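Long-range contact in glycosyltransferase (PDB 3WAD), which belongs to the glycosyltransferases of the two-domain GT-B fold: residues Val7-Ser12 with His36-Gln41. Numbering follows the deposited sequence.
Sequences VFANRS and HPDNVQ
His36 begins the contact with the edge of its ring. CG stands anti to the carbonyl carbon (chi1 -45°), with the ring turned about chi2 so that ND1 meets Ala9 N. Ala9 N donates to His36 ND1 in a weak, bent hydrogen bond of 3.1 Å, 135° at the hydrogen. His36 CE1 meets Phe8 CA in the ring plane at 3.7 Å. The Phe8 ring leads away and meets the ring of His13. Asp38 comes next, with CG crowded between the backbone N and carbonyl carbon. Asp38 OD1 lies 3.3 Å from Ala9 CB. A water donates to Asp38 OD2 and Ala9 O, at 2.7 Å each. The carboxylate also accepts from the backbone N of Leu57 and Asn58. Residues 7-12 and 36-41 follow the neighbouring parallel strands 2-6 and 30-35 of the N-terminal Rossmann-like domain. Each leads from a strand end into a helix, and Asn10 is the N-cap of helix 11-16, its OD1 accepting from His13 N. Asn39 is buried against Ala9. Asn39 CB packs on Ala9 CB at 3.6 Å, and the Ala9 methyl is also bordered by His36 and Asp38. CG runs anti to the backbone N (chi1 -152°), laying the amide alongside Ala9 CA and Asn10 N. Asn39 ND2 is bonded to Ser35 OG and reaches Val7 CG1 at 4.1 Å, the Asn39 and Val7 side chains crossing at about a right angle.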
loop_
_atom_site.group_PDB
_atom_site.type_symbol
_atom_site.label_atom_id
_atom_site.label_comp_id
_atom_site.label_asym_id
_atom_site.label_seq_id
_atom_site.Cartn_x
_atom_site.Cartn_y
_atom_site.Cartn_z
ATOM N N VAL B 7 7.945 7.244 12.095
ATOM C CA VAL B 7 9.257 7.328 11.435
ATOM C C VAL B 7 9.544 8.822 11.242
ATOM O O VAL B 7 8.607 9.589 10.928
ATOM C CB VAL B 7 9.298 6.466 10.131
ATOM C CG1 VAL B 7 8.267 6.962 9.143
ATOM C CG2 VAL B 7 10.678 6.538 9.451
ATOM N N PHE B 8 10.801 9.266 11.450
ATOM C CA PHE B 8 11.162 10.647 11.122
ATOM C C PHE B 8 10.995 10.908 9.584
ATOM O O PHE B 8 10.913 9.956 8.820
ATOM C CB PHE B 8 12.560 11.066 11.644
ATOM C CG PHE B 8 13.710 10.463 10.869
ATOM C CD1 PHE B 8 14.388 11.228 9.900
ATOM C CD2 PHE B 8 14.058 9.102 11.015
ATOM C CE1 PHE B 8 15.453 10.628 9.101
ATOM C CE2 PHE B 8 15.115 8.506 10.279
ATOM C CZ PHE B 8 15.829 9.271 9.337
ATOM N N ALA B 9 10.923 12.186 9.148
ATOM C CA ALA B 9 10.640 12.502 7.736
ATOM C C ALA B 9 11.807 12.213 6.812
ATOM O O ALA B 9 12.709 13.058 6.568
ATOM C CB ALA B 9 10.089 13.982 7.563
ATOM N N ASN B 10 11.811 10.987 6.288
ATOM C CA ASN B 10 12.878 10.524 5.413
ATOM C C ASN B 10 12.255 9.434 4.601
ATOM O O ASN B 10 11.784 8.456 5.196
ATOM C CB ASN B 10 14.049 9.899 6.218
ATOM C CG ASN B 10 15.158 9.341 5.294
ATOM O OD1 ASN B 10 15.103 8.221 4.784
ATOM N ND2 ASN B 10 16.170 10.138 5.096
ATOM N N ARG B 11 12.302 9.548 3.287
ATOM C CA ARG B 11 11.619 8.597 2.444
ATOM C C ARG B 11 12.151 7.160 2.546
ATOM O O ARG B 11 11.350 6.220 2.431
ATOM C CB ARG B 11 11.615 9.050 0.975
ATOM C CG ARG B 11 10.491 8.486 0.085
ATOM C CD ARG B 11 10.283 9.438 -1.151
ATOM N NE ARG B 11 11.529 10.150 -1.447
ATOM C CZ ARG B 11 11.770 11.443 -1.199
ATOM N NH1 ARG B 11 10.835 12.238 -0.672
ATOM N NH2 ARG B 11 12.968 11.953 -1.489
ATOM N N SER B 12 13.465 7.002 2.627
ATOM C CA SER B 12 14.117 5.676 2.746
ATOM C C SER B 12 13.667 4.984 4.037
ATOM O O SER B 12 13.387 3.829 4.018
ATOM C CB SER B 12 15.668 5.817 2.800
ATOM O OG SER B 12 16.065 6.296 1.526
ATOM N N HIS B 36 6.721 13.695 10.562
ATOM C CA HIS B 36 6.664 15.147 10.292
ATOM C C HIS B 36 5.848 15.477 9.038
ATOM O O HIS B 36 5.687 14.646 8.148
ATOM C CB HIS B 36 8.054 15.794 10.198
ATOM C CG HIS B 36 9.016 15.364 11.278
ATOM N ND1 HIS B 36 9.678 14.155 11.247
ATOM C CD2 HIS B 36 9.465 16.009 12.389
ATOM C CE1 HIS B 36 10.482 14.061 12.287
ATOM N NE2 HIS B 36 10.386 15.177 12.991
ATOM N N PRO B 37 5.298 16.700 8.989
ATOM C CA PRO B 37 4.402 17.099 7.875
ATOM C C PRO B 37 5.040 16.924 6.509
ATOM O O PRO B 37 4.341 16.498 5.551
ATOM C CB PRO B 37 4.097 18.575 8.174
ATOM C CG PRO B 37 4.266 18.720 9.676
ATOM C CD PRO B 37 5.295 17.677 10.095
ATOM N N ASP B 38 6.356 17.162 6.409
ATOM C CA ASP B 38 7.035 16.985 5.147
ATOM C C ASP B 38 7.142 15.538 4.682
ATOM O O ASP B 38 7.604 15.291 3.574
ATOM C CB ASP B 38 8.437 17.702 5.082
ATOM C CG ASP B 38 9.358 17.360 6.234
ATOM O OD1 ASP B 38 8.918 17.091 7.379
ATOM O OD2 ASP B 38 10.575 17.362 5.991
ATOM N N ASN B 39 6.737 14.565 5.499
ATOM C CA ASN B 39 6.774 13.189 4.999
ATOM C C ASN B 39 5.362 12.783 4.567
ATOM O O ASN B 39 5.183 11.692 4.109
ATOM C CB ASN B 39 7.287 12.183 6.073
ATOM C CG ASN B 39 7.973 10.951 5.472
ATOM O OD1 ASN B 39 8.395 10.947 4.338
ATOM N ND2 ASN B 39 8.122 9.906 6.288
ATOM N N VAL B 40 4.375 13.667 4.665
ATOM C CA VAL B 40 3.010 13.257 4.356
ATOM C C VAL B 40 2.802 12.836 2.908
ATOM O O VAL B 40 2.183 11.819 2.587
ATOM C CB VAL B 40 1.986 14.315 4.832
ATOM C CG1 VAL B 40 0.593 14.143 4.073
ATOM C CG2 VAL B 40 1.815 14.239 6.404
ATOM N N GLN B 41 3.371 13.567 1.982
ATOM C CA GLN B 41 3.172 13.175 0.636
ATOM C C GLN B 41 3.714 11.754 0.348
ATOM O O GLN B 41 3.099 10.977 -0.476
ATOM C CB GLN B 41 3.859 14.195 -0.301
ATOM C CG GLN B 41 3.686 13.802 -1.792
ATOM C CD GLN B 41 2.242 13.826 -2.173
ATOM O OE1 GLN B 41 1.561 14.792 -1.888
ATOM N NE2 GLN B 41 1.744 12.743 -2.799
HETATM O O HOH W 1 12.691 15.741 6.109
#